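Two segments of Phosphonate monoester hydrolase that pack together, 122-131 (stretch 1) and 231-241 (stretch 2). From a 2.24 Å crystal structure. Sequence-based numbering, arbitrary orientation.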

# COMPACT_ATOMS: atom_id res chain seq x y z
N GLY A 122 2.13 -11.69 -18.84
CA GLY A 122 1.97 -13.10 -18.47
C GLY A 122 3.25 -13.89 -18.33
O GLY A 122 3.22 -15.11 -18.17
N TYR A 123 4.40 -13.20 -18.37
CA TYR A 123 5.71 -13.82 -18.25
C TYR A 123 6.19 -13.92 -16.81
O TYR A 123 5.95 -13.02 -16.00
N LEU A 124 6.91 -15.01 -16.50
CA LEU A 124 7.58 -15.16 -15.21
C LEU A 124 9.04 -14.82 -15.52
O LEU A 124 9.70 -15.60 -16.22
N PRO A 125 9.55 -13.64 -15.09
CA PRO A 125 10.94 -13.27 -15.40
C PRO A 125 11.93 -14.14 -14.63
O PRO A 125 12.04 -14.04 -13.41
N LEU A 126 12.63 -15.02 -15.34
CA LEU A 126 13.59 -15.94 -14.72
C LEU A 126 14.96 -15.29 -14.62
O LEU A 126 15.49 -14.83 -15.63
N LEU A 127 15.52 -15.24 -13.39
CA LEU A 127 16.83 -14.66 -13.16
C LEU A 127 17.93 -15.65 -12.90
O LEU A 127 17.89 -16.43 -11.95
N PHE A 128 18.98 -15.57 -13.74
CA PHE A 128 20.19 -16.37 -13.62
C PHE A 128 21.32 -15.39 -13.42
O PHE A 128 21.84 -14.82 -14.39
N GLY A 129 21.60 -15.10 -12.15
CA GLY A 129 22.62 -14.14 -11.77
C GLY A 129 22.23 -13.11 -10.73
O GLY A 129 21.99 -13.47 -9.58
N TYR A 130 22.29 -11.82 -11.10
CA TYR A 130 22.06 -10.66 -10.22
C TYR A 130 21.45 -9.47 -10.97
O TYR A 130 21.58 -9.39 -12.18
N THR A 131 20.86 -8.51 -10.22
CA THR A 131 20.29 -7.23 -10.75
C THR A 131 20.97 -6.03 -10.09
O THR A 131 20.89 -4.92 -10.62
N GLN A 231 6.59 -23.23 -23.82
CA GLN A 231 5.90 -22.13 -23.16
C GLN A 231 6.65 -20.83 -23.44
O GLN A 231 7.80 -20.86 -23.87
N ASN A 232 5.98 -19.68 -23.27
CA ASN A 232 6.63 -18.38 -23.50
C ASN A 232 7.46 -18.04 -22.28
O ASN A 232 6.92 -17.85 -21.20
N TRP A 233 8.78 -18.03 -22.44
CA TRP A 233 9.66 -17.73 -21.32
C TRP A 233 10.42 -16.43 -21.51
O TRP A 233 10.60 -15.97 -22.64
N PHE A 234 10.86 -15.85 -20.38
CA PHE A 234 11.70 -14.67 -20.27
C PHE A 234 12.82 -15.04 -19.29
O PHE A 234 12.57 -15.23 -18.08
N ALA A 235 14.05 -15.18 -19.82
CA ALA A 235 15.24 -15.55 -19.05
C ALA A 235 16.24 -14.42 -19.12
O ALA A 235 16.54 -13.90 -20.21
N HIS A 236 16.74 -14.03 -17.93
CA HIS A 236 17.72 -12.98 -17.76
C HIS A 236 18.99 -13.60 -17.19
O HIS A 236 19.00 -14.06 -16.05
N LEU A 237 20.05 -13.66 -18.01
CA LEU A 237 21.32 -14.30 -17.67
C LEU A 237 22.44 -13.24 -17.65
O LEU A 237 22.63 -12.50 -18.62
N THR A 238 23.13 -13.14 -16.49
CA THR A 238 24.11 -12.11 -16.16
C THR A 238 25.49 -12.66 -15.76
O THR A 238 25.68 -13.15 -14.64
N TYR A 239 26.44 -12.52 -16.67
CA TYR A 239 27.83 -12.93 -16.47
C TYR A 239 28.61 -11.77 -15.91
O TYR A 239 28.65 -10.70 -16.52
N ILE A 240 29.25 -11.98 -14.76
CA ILE A 240 30.09 -11.01 -14.10
C ILE A 240 31.38 -10.80 -14.87
O ILE A 240 31.80 -9.66 -15.05
N ARG A 241 32.00 -11.91 -15.34
CA ARG A 241 33.23 -11.93 -16.12
C ARG A 241 33.04 -11.32 -17.50
O ARG A 241 31.99 -11.54 -18.11

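Neighbouring parallel strands are joined by their backbones, while side chains above, below and beyond the ladder fill the space around it. The pairing of 122-131 with 231-241 in phosphonate monoester hydrolase illustrates this. Its regular ladder runs from Leu 126 N, 2.7 Å from Phe 234 O, to Thr 238 N, 3.0 Å from Phe 128 O, both hydrogen bonds, and sends alternate side chains to opposite faces.

On one face Phe 234, chi1 t, lays its ring beside Pro 125, with CD2 3.6 Å from the proline CB. His 236, also t, follows on this face; its CD2 lies 3.9 Å from CD1 of Leu 127, whose t, p rotamer brings the end of the side chain nearer the partner strand. Tyr 123, in the m rotamer, points toward stretch 2 and extends the packing around Phe 234: its CD2 is 3.8 Å from Phe 234 CB, and its CE2 is 3.7 Å from Asn 232 CB. The other face carries Leu 126, Ala 235, Phe 128 and Leu 237; here Phe 128 CB meets Leu 237 CD1 at 3.7 Å.

Past the corner at Phe 128, Tyr 130 takes over. Its CA-to-CB bond points sideways, yet with chi1 p the ring reaches stretch 2, where Thr 238 CB sits over one face, 4.2 Å from the ring centroid. The p rotamer of Thr 238 lets OG1 accept a hydrogen bond from Tyr 130 N at 3.0 Å and donate one to Phe 128 O at 3.2 Å. Gly 129 leaves room for this hydroxyl: a CB there would clash with OG1.

Water completes the polar fit. One molecule donates to Tyr 130 OH (2.7 Å from the water O) and Tyr 239 O; another links Tyr 130 O with His 236 NE2, and a third joins Leu 124 N to Asn 232 O.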

# COMPACT_ATOMS: atom_id res chain seq x y z
CB TYR A 123 6.76 -13.02 -19.03
CG TYR A 123 6.66 -13.15 -20.54
CD1 TYR A 123 5.88 -12.27 -21.28
CD2 TYR A 123 7.40 -14.10 -21.23
CE1 TYR A 123 5.80 -12.36 -22.67
CE2 TYR A 123 7.31 -14.22 -22.62
CZ TYR A 123 6.51 -13.35 -23.33
OH TYR A 123 6.47 -13.43 -24.70
CB LEU A 124 7.43 -16.57 -14.60
CG LEU A 124 8.12 -16.77 -13.23
CD1 LEU A 124 7.36 -16.08 -12.11
CD2 LEU A 124 8.24 -18.22 -12.89
CB PRO A 125 11.01 -11.77 -15.04
CG PRO A 125 9.60 -11.36 -14.77
CD PRO A 125 8.90 -12.58 -14.30
CB LEU A 126 13.67 -17.26 -15.48
CG LEU A 126 12.32 -17.96 -15.75
CD1 LEU A 126 12.46 -19.02 -16.82
CD2 LEU A 126 11.71 -18.53 -14.48
CB LEU A 127 16.79 -13.56 -12.06
CG LEU A 127 18.11 -12.87 -11.69
CD1 LEU A 127 18.59 -11.93 -12.83
CD2 LEU A 127 17.94 -12.08 -10.40
CB PHE A 128 20.41 -17.22 -14.88
CG PHE A 128 19.37 -18.29 -15.05
CD1 PHE A 128 19.56 -19.55 -14.49
CD2 PHE A 128 18.22 -18.05 -15.79
CE1 PHE A 128 18.60 -20.55 -14.65
CE2 PHE A 128 17.26 -19.05 -15.95
CZ PHE A 128 17.46 -20.29 -15.38
CB TYR A 130 23.41 -10.20 -9.61
CG TYR A 130 24.45 -9.86 -10.66
CD1 TYR A 130 25.20 -10.87 -11.27
CD2 TYR A 130 24.67 -8.54 -11.05
CE1 TYR A 130 26.17 -10.56 -12.22
CE2 TYR A 130 25.61 -8.24 -12.04
CZ TYR A 130 26.35 -9.26 -12.63
OH TYR A 130 27.27 -9.02 -13.61
CB THR A 131 18.75 -7.14 -10.60
OG1 THR A 131 18.40 -7.35 -9.23
CG2 THR A 131 18.01 -8.12 -11.47
CB GLN A 231 5.83 -22.38 -21.64
CG GLN A 231 4.59 -23.17 -21.20
CD GLN A 231 4.64 -24.67 -21.44
OE1 GLN A 231 5.70 -25.32 -21.43
NE2 GLN A 231 3.46 -25.27 -21.62
CB ASN A 232 5.60 -17.29 -23.79
CG ASN A 232 4.95 -17.39 -25.14
OD1 ASN A 232 5.25 -18.25 -25.97
ND2 ASN A 232 4.04 -16.47 -25.41
CB TRP A 233 10.60 -18.93 -20.96
CG TRP A 233 11.39 -19.49 -22.09
CD1 TRP A 233 11.15 -20.66 -22.74
CD2 TRP A 233 12.58 -18.94 -22.68
NE1 TRP A 233 12.09 -20.86 -23.72
CE2 TRP A 233 12.98 -19.82 -23.71
CE3 TRP A 233 13.33 -17.77 -22.45
CZ2 TRP A 233 14.10 -19.57 -24.51
CZ3 TRP A 233 14.45 -17.53 -23.24
CH2 TRP A 233 14.83 -18.43 -24.25
CB PHE A 234 10.89 -13.43 -19.81
CG PHE A 234 11.66 -12.17 -19.49
CD1 PHE A 234 12.84 -11.86 -20.18
CD2 PHE A 234 11.19 -11.27 -18.55
CE1 PHE A 234 13.55 -10.69 -19.89
CE2 PHE A 234 11.90 -10.09 -18.26
CZ PHE A 234 13.06 -9.80 -18.95
CB ALA A 235 15.85 -16.84 -19.56
CB HIS A 236 17.17 -11.82 -16.88
CG HIS A 236 18.05 -10.60 -16.86
ND1 HIS A 236 18.87 -10.28 -17.94
CD2 HIS A 236 18.19 -9.64 -15.92
CE1 HIS A 236 19.46 -9.15 -17.63
NE2 HIS A 236 19.10 -8.73 -16.41
CB LEU A 237 21.56 -15.47 -18.65
CG LEU A 237 22.90 -16.24 -18.68
CD1 LEU A 237 23.02 -17.22 -17.52
CD2 LEU A 237 23.02 -17.01 -19.98
CB THR A 238 23.54 -11.19 -15.07
OG1 THR A 238 23.29 -11.98 -13.91
CG2 THR A 238 22.24 -10.47 -15.49
CB TYR A 239 28.47 -13.36 -17.80
CG TYR A 239 27.85 -14.60 -18.42
CD1 TYR A 239 28.17 -15.86 -17.95
CD2 TYR A 239 26.99 -14.50 -19.52
CE1 TYR A 239 27.64 -17.01 -18.54
CE2 TYR A 239 26.46 -15.63 -20.12
CZ TYR A 239 26.80 -16.89 -19.63
OH TYR A 239 26.32 -18.04 -20.21
CB ILE A 240 30.32 -11.36 -12.59
CG1 ILE A 240 31.02 -10.20 -11.82
CG2 ILE A 240 31.04 -12.70 -12.38
CD1 ILE A 240 30.15 -8.87 -11.77
CB ARG A 241 33.77 -13.37 -16.25
CG ARG A 241 34.08 -14.06 -14.92
CD ARG A 241 34.97 -13.25 -14.01
NE ARG A 241 35.37 -14.02 -12.84
CZ ARG A 241 36.38 -13.71 -12.03
NH1 ARG A 241 37.13 -12.64 -12.28
NH2 ARG A 241 36.66 -14.47 -10.99
O HOH W 1 6.78 -17.35 -18.61
O HOH W 2 26.02 -9.16 -16.03
O HOH W 3 20.62 -7.57 -14.48